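Local structure of hemagglutinin (6D7Y) at residues G59-P63 with F72-R76; V17-L22 with F91-I95. The protein is the toxic C-terminal tip of a CdiA protein and probably acts in contact-dependent growth inhibition, countered by its immunity protein. One frame throughout, in Å; residues are numbered along the deposited sequence.

Contact 1 (G59-P63 with F72-R76); sequences GEFRP and FLEKR
Arg-62 and Glu-74 pair through their backbones, each giving one N-H and taking one. Arg-62 N donates to Glu-74 O over 2.8 Å and Glu-74 N returns a straighter bond, 163° at the hydrogen, to Arg-62 O, which makes them an antiparallel hydrogen-bonded pair. Each oxygen has more to do: Phe-61 CA brings a C-H to Glu-74 O at 3.3 Å, and Arg-62 O also takes a bond from Thr-64 OG1. Beyond Phe-61, water 1 also joins the segments, donating to Glu-60 O at 2.9 Å and accepting from Arg-76 N at 2.8 Å. This is the antiparallel hairpin of strands 62-65 and 71-76, with 62-65 at the edge of the four-stranded sheet, and the water links the two segments beside Phe-61 and Lys-75. Lys-75 runs fully extended, CG anti to its backbone N (chi1 -178°), which carries NZ past Gly-59 to the carbonyls of Ala-57 and Ile-54. On the way its CB sits over the centre of the Phe-61 ring, 3.6 Å from the centroid, a CH-pi contact, while Leu-73 O lies at the ring's edge. Farther along, Leu-73 CD2 meets Pro-63 CG at 4.0 Å. The carboxylate of Glu-74 turns to the next strand, where OE2 forms a salt bridge with Arg-84 NE.

Contact 2 (V17-L22 with F91-I95); sequences VIGHAL and FKGFI
A helix packed against an edge strand, built of apolar side chains and close to the middle of the chain, joins the first turns of helix 17-28 to strand 91-95, an outermost strand of the four-stranded sheet. The two short segments run nearly parallel, 18° apart, with their axes 7.8 Å from each other at the closest point. Ile-18 does most of the work for the helix. Its CG1, anti to the backbone N, reaches out over one face of the Phe-91 ring, toward the rim, as a CH-pi contact 4.0 Å from the centroid. The same CG1 touches Phe-94 CZ at 3.6 Å, so one methylene serves both aromatics. Gly-93 N lies over the other face of Phe-91, which leaves that ring between the helix and its own strand. At the edge of Phe-91, near its plane, come Val-17 CG1, 4.1 Å from CD2, and Ala-21 CB, 4.2 Å from CZ. Phe-94 takes the next turn: Ala-21 CB meets its CD2 at 3.7 Å, Leu-22 CB packs on CE2 at 3.9 Å, and the backbone N of Leu-22 lies at the ring's edge. Phe-91 CZ stands over the centre of the Phe-94 ring. Lys-92 and Gly-93 together face Arg-84 in a classic beta bulge, set between the two phenylalanines that both turn to the helix. Around this layer, Phe-94 also meets the ring of Trp-33 and touches Val-83 of strand 82-86, while Ile-18 and Leu-22 continue onto helix 40-56 through Asn-44, Ala-47 and His-50.

Contacts 1 and 2 lie at the two outermost strands of the same four-stranded sheet, with centres about 15 Å apart. Contact 2 is core: a helix packed on a strand, held by aliphatic and aromatic side chains, with no hydrogen bonds between its segments. Contact 1, partly buried near the surface, joins neighbouring strands and relies on backbone hydrogen bonds and a water as well as packing. The chain makes the hairpin of contact 1 between the two partners of contact 2. They meet directly where Ile-95 CD1 packs on Glu-74 CB at 4.0 Å and Arg-76 CZ at 3.8 Å, and where Phe-72 CE1 touches Lys-92 CG at 3.8 Å, across strand 82-86.

Contact 1 (G59-P63 with F72-R76)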
ATOM      1  N   GLY A  59      -0.395  15.269  -5.363  1.00 43.16           N
ATOM      2  CA  GLY A  59      -1.284  15.099  -4.238  1.00 43.45           C
ATOM      3  C   GLY A  59      -0.356  15.130  -3.061  1.00 43.53           C
ATOM      4  O   GLY A  59       0.843  15.264  -3.227  1.00 43.35           O
ATOM      5  N   GLU A  60      -0.894  14.984  -1.870  1.00 33.95           N
ATOM      6  CA  GLU A  60      -0.059  15.047  -0.680  1.00 32.07           C
ATOM      7  C   GLU A  60      -0.438  14.036   0.377  1.00 27.88           C
ATOM      8  O   GLU A  60      -1.583  13.570   0.438  1.00 27.53           O
ATOM      9  CB  GLU A  60      -0.237  16.436  -0.025  1.00 35.58           C
ATOM     10  CG  GLU A  60       0.017  17.657  -0.902  1.00 40.10           C
ATOM     11  CD  GLU A  60       1.485  17.919  -1.251  1.00 42.25           C
ATOM     12  OE1 GLU A  60       2.404  17.256  -0.702  1.00 43.48           O
ATOM     13  OE2 GLU A  60       1.718  18.830  -2.066  1.00 42.03           O
ATOM     14  N   PHE A  61       0.540  13.705   1.221  1.00 25.20           N
ATOM     15  CA  PHE A  61       0.263  12.937   2.393  1.00 22.72           C
ATOM     16  C   PHE A  61      -0.366  13.914   3.401  1.00 23.40           C
ATOM     17  O   PHE A  61       0.029  15.094   3.493  1.00 23.93           O
ATOM     18  CB  PHE A  61       1.520  12.325   3.038  1.00 21.71           C
ATOM     19  CG  PHE A  61       1.980  11.048   2.422  1.00 22.75           C
ATOM     20  CD1 PHE A  61       1.477   9.831   2.868  1.00 22.80           C
ATOM     21  CD2 PHE A  61       2.925  11.043   1.412  1.00 23.96           C
ATOM     22  CE1 PHE A  61       1.887   8.640   2.299  1.00 23.86           C
ATOM     23  CE2 PHE A  61       3.341   9.850   0.831  1.00 25.48           C
ATOM     24  CZ  PHE A  61       2.823   8.647   1.275  1.00 25.93           C
ATOM     25  N   ARG A  62      -1.321  13.421   4.168  1.00 20.84           N
ATOM     26  CA  ARG A  62      -1.965  14.203   5.202  1.00 21.61           C
ATOM     27  C   ARG A  62      -2.079  13.385   6.489  1.00 18.73           C
ATOM     28  O   ARG A  62      -2.502  12.238   6.424  1.00 17.89           O
ATOM     29  CB  ARG A  62      -3.356  14.589   4.762  1.00 25.76           C
ATOM     30  CG  ARG A  62      -3.334  15.524   3.572  1.00 30.31           C
ATOM     31  CD  ARG A  62      -4.694  16.072   3.267  1.00 37.20           C
ATOM     32  NE  ARG A  62      -4.611  17.051   2.184  1.00 43.69           N
ATOM     33  CZ  ARG A  62      -4.665  16.759   0.887  1.00 49.25           C
ATOM     34  NH1 ARG A  62      -4.579  17.740  -0.008  1.00 53.25           N
ATOM     35  NH2 ARG A  62      -4.804  15.497   0.471  1.00 50.63           N
ATOM     36  N   PRO A  63      -1.729  13.981   7.648  1.00 18.35           N
ATOM     37  CA  PRO A  63      -1.955  13.275   8.923  1.00 18.23           C
ATOM     38  C   PRO A  63      -3.475  13.169   9.066  1.00 18.84           C
ATOM     39  O   PRO A  63      -4.182  14.186   8.883  1.00 20.52           O
ATOM     40  CB  PRO A  63      -1.347  14.210   9.957  1.00 19.69           C
ATOM     41  CG  PRO A  63      -0.459  15.112   9.204  1.00 21.05           C
ATOM     42  CD  PRO A  63      -1.094  15.291   7.864  1.00 19.94           C
ATOM     43  N   PHE A  72      -2.536   8.375  11.188  1.00 16.54           N
ATOM     44  CA  PHE A  72      -1.661   7.872  10.156  1.00 16.48           C
ATOM     45  C   PHE A  72      -1.347   8.972   9.156  1.00 17.19           C
ATOM     46  O   PHE A  72      -2.044   9.989   9.116  1.00 18.80           O
ATOM     47  CB  PHE A  72      -2.330   6.748   9.359  1.00 17.29           C
ATOM     48  CG  PHE A  72      -2.731   5.537  10.155  1.00 17.02           C
ATOM     49  CD1 PHE A  72      -1.794   4.621  10.554  1.00 18.67           C
ATOM     50  CD2 PHE A  72      -4.064   5.282  10.431  1.00 18.97           C
ATOM     51  CE1 PHE A  72      -2.163   3.502  11.261  1.00 19.29           C
ATOM     52  CE2 PHE A  72      -4.443   4.164  11.126  1.00 20.00           C
ATOM     53  CZ  PHE A  72      -3.490   3.271  11.552  1.00 20.40           C
ATOM     54  N   LEU A  73      -0.324   8.751   8.327  1.00 15.78           N
ATOM     55  CA  LEU A  73      -0.025   9.671   7.220  1.00 16.38           C
ATOM     56  C   LEU A  73      -0.640   8.994   6.007  1.00 15.77           C
ATOM     57  O   LEU A  73      -0.262   7.872   5.669  1.00 17.17           O
ATOM     58  CB  LEU A  73       1.467   9.898   7.037  1.00 16.99           C
ATOM     59  CG  LEU A  73       2.218  10.379   8.268  1.00 17.19           C
ATOM     60  CD1 LEU A  73       3.705  10.423   7.977  1.00 19.04           C
ATOM     61  CD2 LEU A  73       1.709  11.729   8.761  1.00 18.16           C
ATOM     62  N   GLU A  74      -1.543   9.683   5.310  1.00 15.95           N
ATOM     63  CA  GLU A  74      -2.245   9.098   4.189  1.00 16.05           C
ATOM     64  C   GLU A  74      -2.212   9.931   2.932  1.00 16.46           C
ATOM     65  O   GLU A  74      -2.439  11.128   2.987  1.00 17.59           O
ATOM     66  CB  GLU A  74      -3.719   8.905   4.590  1.00 17.68           C
ATOM     67  CG  GLU A  74      -3.889   7.962   5.769  1.00 18.36           C
ATOM     68  CD  GLU A  74      -5.313   7.747   6.202  1.00 20.90           C
ATOM     69  OE1 GLU A  74      -6.247   8.347   5.617  1.00 23.50           O
ATOM     70  OE2 GLU A  74      -5.501   6.987   7.175  1.00 21.34           O
ATOM     71  N   LYS A  75      -1.885   9.289   1.820  1.00 16.67           N
ATOM     72  CA  LYS A  75      -1.910   9.926   0.508  1.00 18.59           C
ATOM     73  C   LYS A  75      -2.899   9.107  -0.329  1.00 19.21           C
ATOM     74  O   LYS A  75      -2.679   7.911  -0.520  1.00 19.48           O
ATOM     75  CB  LYS A  75      -0.553   9.929  -0.135  1.00 19.28           C
ATOM     76  CG  LYS A  75      -0.535  10.624  -1.480  1.00 20.98           C
ATOM     77  CD  LYS A  75       0.848  10.742  -2.042  1.00 22.43           C
ATOM     78  CE  LYS A  75       0.826  11.480  -3.376  1.00 24.37           C
ATOM     79  NZ  LYS A  75       2.210  11.710  -3.854  1.00 26.55           N
ATOM     80  N   ARG A  76      -3.974   9.744  -0.804  1.00 19.70           N
ATOM     81  CA  ARG A  76      -4.966   9.080  -1.643  1.00 20.63           C
ATOM     82  C   ARG A  76      -4.995   9.768  -3.003  1.00 22.50           C
ATOM     83  O   ARG A  76      -5.102  10.994  -3.077  1.00 22.09           O
ATOM     84  CB  ARG A  76      -6.359   9.144  -1.030  1.00 22.18           C
ATOM     85  CG  ARG A  76      -6.515   8.465   0.307  1.00 23.66           C
ATOM     86  CD  ARG A  76      -7.972   8.513   0.716  1.00 26.31           C
ATOM     87  NE  ARG A  76      -8.276   7.816   1.958  1.00 27.20           N
ATOM     88  CZ  ARG A  76      -8.754   6.570   2.052  1.00 27.95           C
ATOM     89  NH1 ARG A  76      -8.936   5.816   0.957  1.00 27.05           N
ATOM     90  NH2 ARG A  76      -9.031   6.064   3.263  1.00 27.00           N
TER
HETATM   91  O   HOH W   1      -4.250  12.418  -0.024  1.00 38.62           O

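Contact 2 (V17-L22 with F91-I95)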
ATOM      1  N   VAL A  17       5.031  -7.830   3.731  1.00 24.88           N
ATOM      2  CA  VAL A  17       3.885  -7.066   4.242  1.00 24.75           C
ATOM      3  C   VAL A  17       3.203  -6.329   3.078  1.00 22.92           C
ATOM      4  O   VAL A  17       1.986  -6.415   2.912  1.00 21.66           O
ATOM      5  CB  VAL A  17       4.303  -6.068   5.343  1.00 25.18           C
ATOM      6  CG1 VAL A  17       3.148  -5.165   5.736  1.00 24.89           C
ATOM      7  CG2 VAL A  17       4.858  -6.808   6.552  1.00 26.84           C
ATOM      8  N   ILE A  18       3.986  -5.660   2.239  1.00 23.01           N
ATOM      9  CA  ILE A  18       3.393  -4.905   1.129  1.00 22.26           C
ATOM     10  C   ILE A  18       2.840  -5.803   0.019  1.00 24.21           C
ATOM     11  O   ILE A  18       1.840  -5.454  -0.612  1.00 22.00           O
ATOM     12  CB  ILE A  18       4.356  -3.814   0.604  1.00 23.67           C
ATOM     13  CG1 ILE A  18       3.570  -2.741  -0.173  1.00 24.89           C
ATOM     14  CG2 ILE A  18       5.522  -4.440  -0.183  1.00 24.52           C
ATOM     15  CD1 ILE A  18       4.372  -1.499  -0.486  1.00 28.26           C
ATOM     16  N   GLY A  19       3.457  -6.965  -0.202  1.00 23.81           N
ATOM     17  CA  GLY A  19       2.967  -7.904  -1.208  1.00 24.61           C
ATOM     18  C   GLY A  19       1.591  -8.419  -0.793  1.00 23.87           C
ATOM     19  O   GLY A  19       0.663  -8.463  -1.605  1.00 24.94           O
ATOM     20  N   HIS A  20       1.448  -8.799   0.478  1.00 22.11           N
ATOM     21  CA  HIS A  20       0.141  -9.255   0.978  1.00 21.58           C
ATOM     22  C   HIS A  20      -0.913  -8.125   0.877  1.00 20.42           C
ATOM     23  O   HIS A  20      -2.098  -8.360   0.569  1.00 20.38           O
ATOM     24  CB  HIS A  20       0.237  -9.765   2.419  1.00 22.06           C
ATOM     25  CG  HIS A  20       0.882 -11.115   2.554  1.00 23.94           C
ATOM     26  ND1 HIS A  20       0.237 -12.280   2.203  1.00 26.58           N
ATOM     27  CD2 HIS A  20       2.081 -11.489   3.064  1.00 26.29           C
ATOM     28  CE1 HIS A  20       1.026 -13.309   2.462  1.00 28.00           C
ATOM     29  NE2 HIS A  20       2.150 -12.854   2.983  1.00 27.32           N
ATOM     30  N   ALA A  21      -0.492  -6.910   1.178  1.00 19.48           N
ATOM     31  CA  ALA A  21      -1.414  -5.772   1.100  1.00 20.31           C
ATOM     32  C   ALA A  21      -1.940  -5.604  -0.321  1.00 20.67           C
ATOM     33  O   ALA A  21      -3.147  -5.384  -0.519  1.00 21.15           O
ATOM     34  CB  ALA A  21      -0.733  -4.506   1.580  1.00 19.76           C
ATOM     35  N   LEU A  22      -1.054  -5.694  -1.311  1.00 20.89           N
ATOM     36  CA  LEU A  22      -1.516  -5.563  -2.712  1.00 22.26           C
ATOM     37  C   LEU A  22      -2.457  -6.716  -3.030  1.00 24.00           C
ATOM     38  O   LEU A  22      -3.518  -6.513  -3.630  1.00 22.63           O
ATOM     39  CB  LEU A  22      -0.358  -5.552  -3.720  1.00 23.19           C
ATOM     40  CG  LEU A  22      -0.769  -5.476  -5.204  1.00 24.54           C
ATOM     41  CD1 LEU A  22      -1.633  -4.262  -5.494  1.00 26.03           C
ATOM     42  CD2 LEU A  22       0.460  -5.537  -6.126  1.00 27.38           C
ATOM     43  N   PHE A  91       5.570   1.686   6.576  1.00 22.29           N
ATOM     44  CA  PHE A  91       4.409   1.271   5.811  1.00 21.09           C
ATOM     45  C   PHE A  91       3.347   0.608   6.688  1.00 20.41           C
ATOM     46  O   PHE A  91       3.666  -0.268   7.483  1.00 21.50           O
ATOM     47  CB  PHE A  91       4.824   0.299   4.715  1.00 21.79           C
ATOM     48  CG  PHE A  91       3.689  -0.174   3.877  1.00 20.98           C
ATOM     49  CD1 PHE A  91       3.199   0.615   2.850  1.00 20.73           C
ATOM     50  CD2 PHE A  91       3.083  -1.413   4.128  1.00 21.38           C
ATOM     51  CE1 PHE A  91       2.151   0.180   2.081  1.00 20.66           C
ATOM     52  CE2 PHE A  91       2.032  -1.840   3.363  1.00 20.91           C
ATOM     53  CZ  PHE A  91       1.569  -1.042   2.327  1.00 21.11           C
ATOM     54  N   LYS A  92       2.095   1.044   6.554  1.00 18.27           N
ATOM     55  CA  LYS A  92       0.971   0.432   7.287  1.00 17.95           C
ATOM     56  C   LYS A  92       0.150  -0.409   6.305  1.00 17.57           C
ATOM     57  O   LYS A  92      -0.154  -1.582   6.563  1.00 18.21           O
ATOM     58  CB  LYS A  92       0.092   1.493   7.960  1.00 18.15           C
ATOM     59  CG  LYS A  92      -1.217   0.979   8.555  1.00 19.59           C
ATOM     60  CD  LYS A  92      -0.972   0.003   9.662  1.00 20.70           C
ATOM     61  CE  LYS A  92      -2.267  -0.333  10.398  1.00 21.30           C
ATOM     62  NZ  LYS A  92      -1.903  -1.174  11.568  1.00 21.87           N
ATOM     63  N   GLY A  93      -0.239   0.194   5.189  1.00 15.89           N
ATOM     64  CA  GLY A  93      -1.014  -0.539   4.221  1.00 16.77           C
ATOM     65  C   GLY A  93      -1.429   0.300   3.030  1.00 16.51           C
ATOM     66  O   GLY A  93      -1.145   1.493   2.953  1.00 16.75           O
ATOM     67  N   PHE A  94      -2.052  -0.370   2.074  1.00 16.75           N
ATOM     68  CA  PHE A  94      -2.658   0.330   0.949  1.00 17.11           C
ATOM     69  C   PHE A  94      -4.069   0.703   1.387  1.00 17.03           C
ATOM     70  O   PHE A  94      -4.647   0.069   2.257  1.00 19.08           O
ATOM     71  CB  PHE A  94      -2.684  -0.556  -0.301  1.00 18.05           C
ATOM     72  CG  PHE A  94      -1.332  -0.771  -0.932  1.00 19.28           C
ATOM     73  CD1 PHE A  94      -0.604   0.304  -1.426  1.00 19.85           C
ATOM     74  CD2 PHE A  94      -0.836  -2.046  -1.138  1.00 20.18           C
ATOM     75  CE1 PHE A  94       0.633   0.120  -2.029  1.00 21.62           C
ATOM     76  CE2 PHE A  94       0.387  -2.234  -1.746  1.00 22.14           C
ATOM     77  CZ  PHE A  94       1.122  -1.154  -2.206  1.00 22.39           C
ATOM     78  N   ILE A  95      -4.638   1.743   0.793  1.00 17.95           N
ATOM     79  CA  ILE A  95      -5.981   2.173   1.115  1.00 18.35           C
ATOM     80  C   ILE A  95      -6.686   2.556  -0.182  1.00 20.17           C
ATOM     81  O   ILE A  95      -6.045   2.943  -1.165  1.00 19.16           O
ATOM     82  CB  ILE A  95      -6.042   3.366   2.119  1.00 18.64           C
ATOM     83  CG1 ILE A  95      -5.139   4.518   1.642  1.00 19.76           C
ATOM     84  CG2 ILE A  95      -5.633   2.904   3.529  1.00 18.95           C
ATOM     85  CD1 ILE A  95      -5.128   5.748   2.546  1.00 20.51           C
TER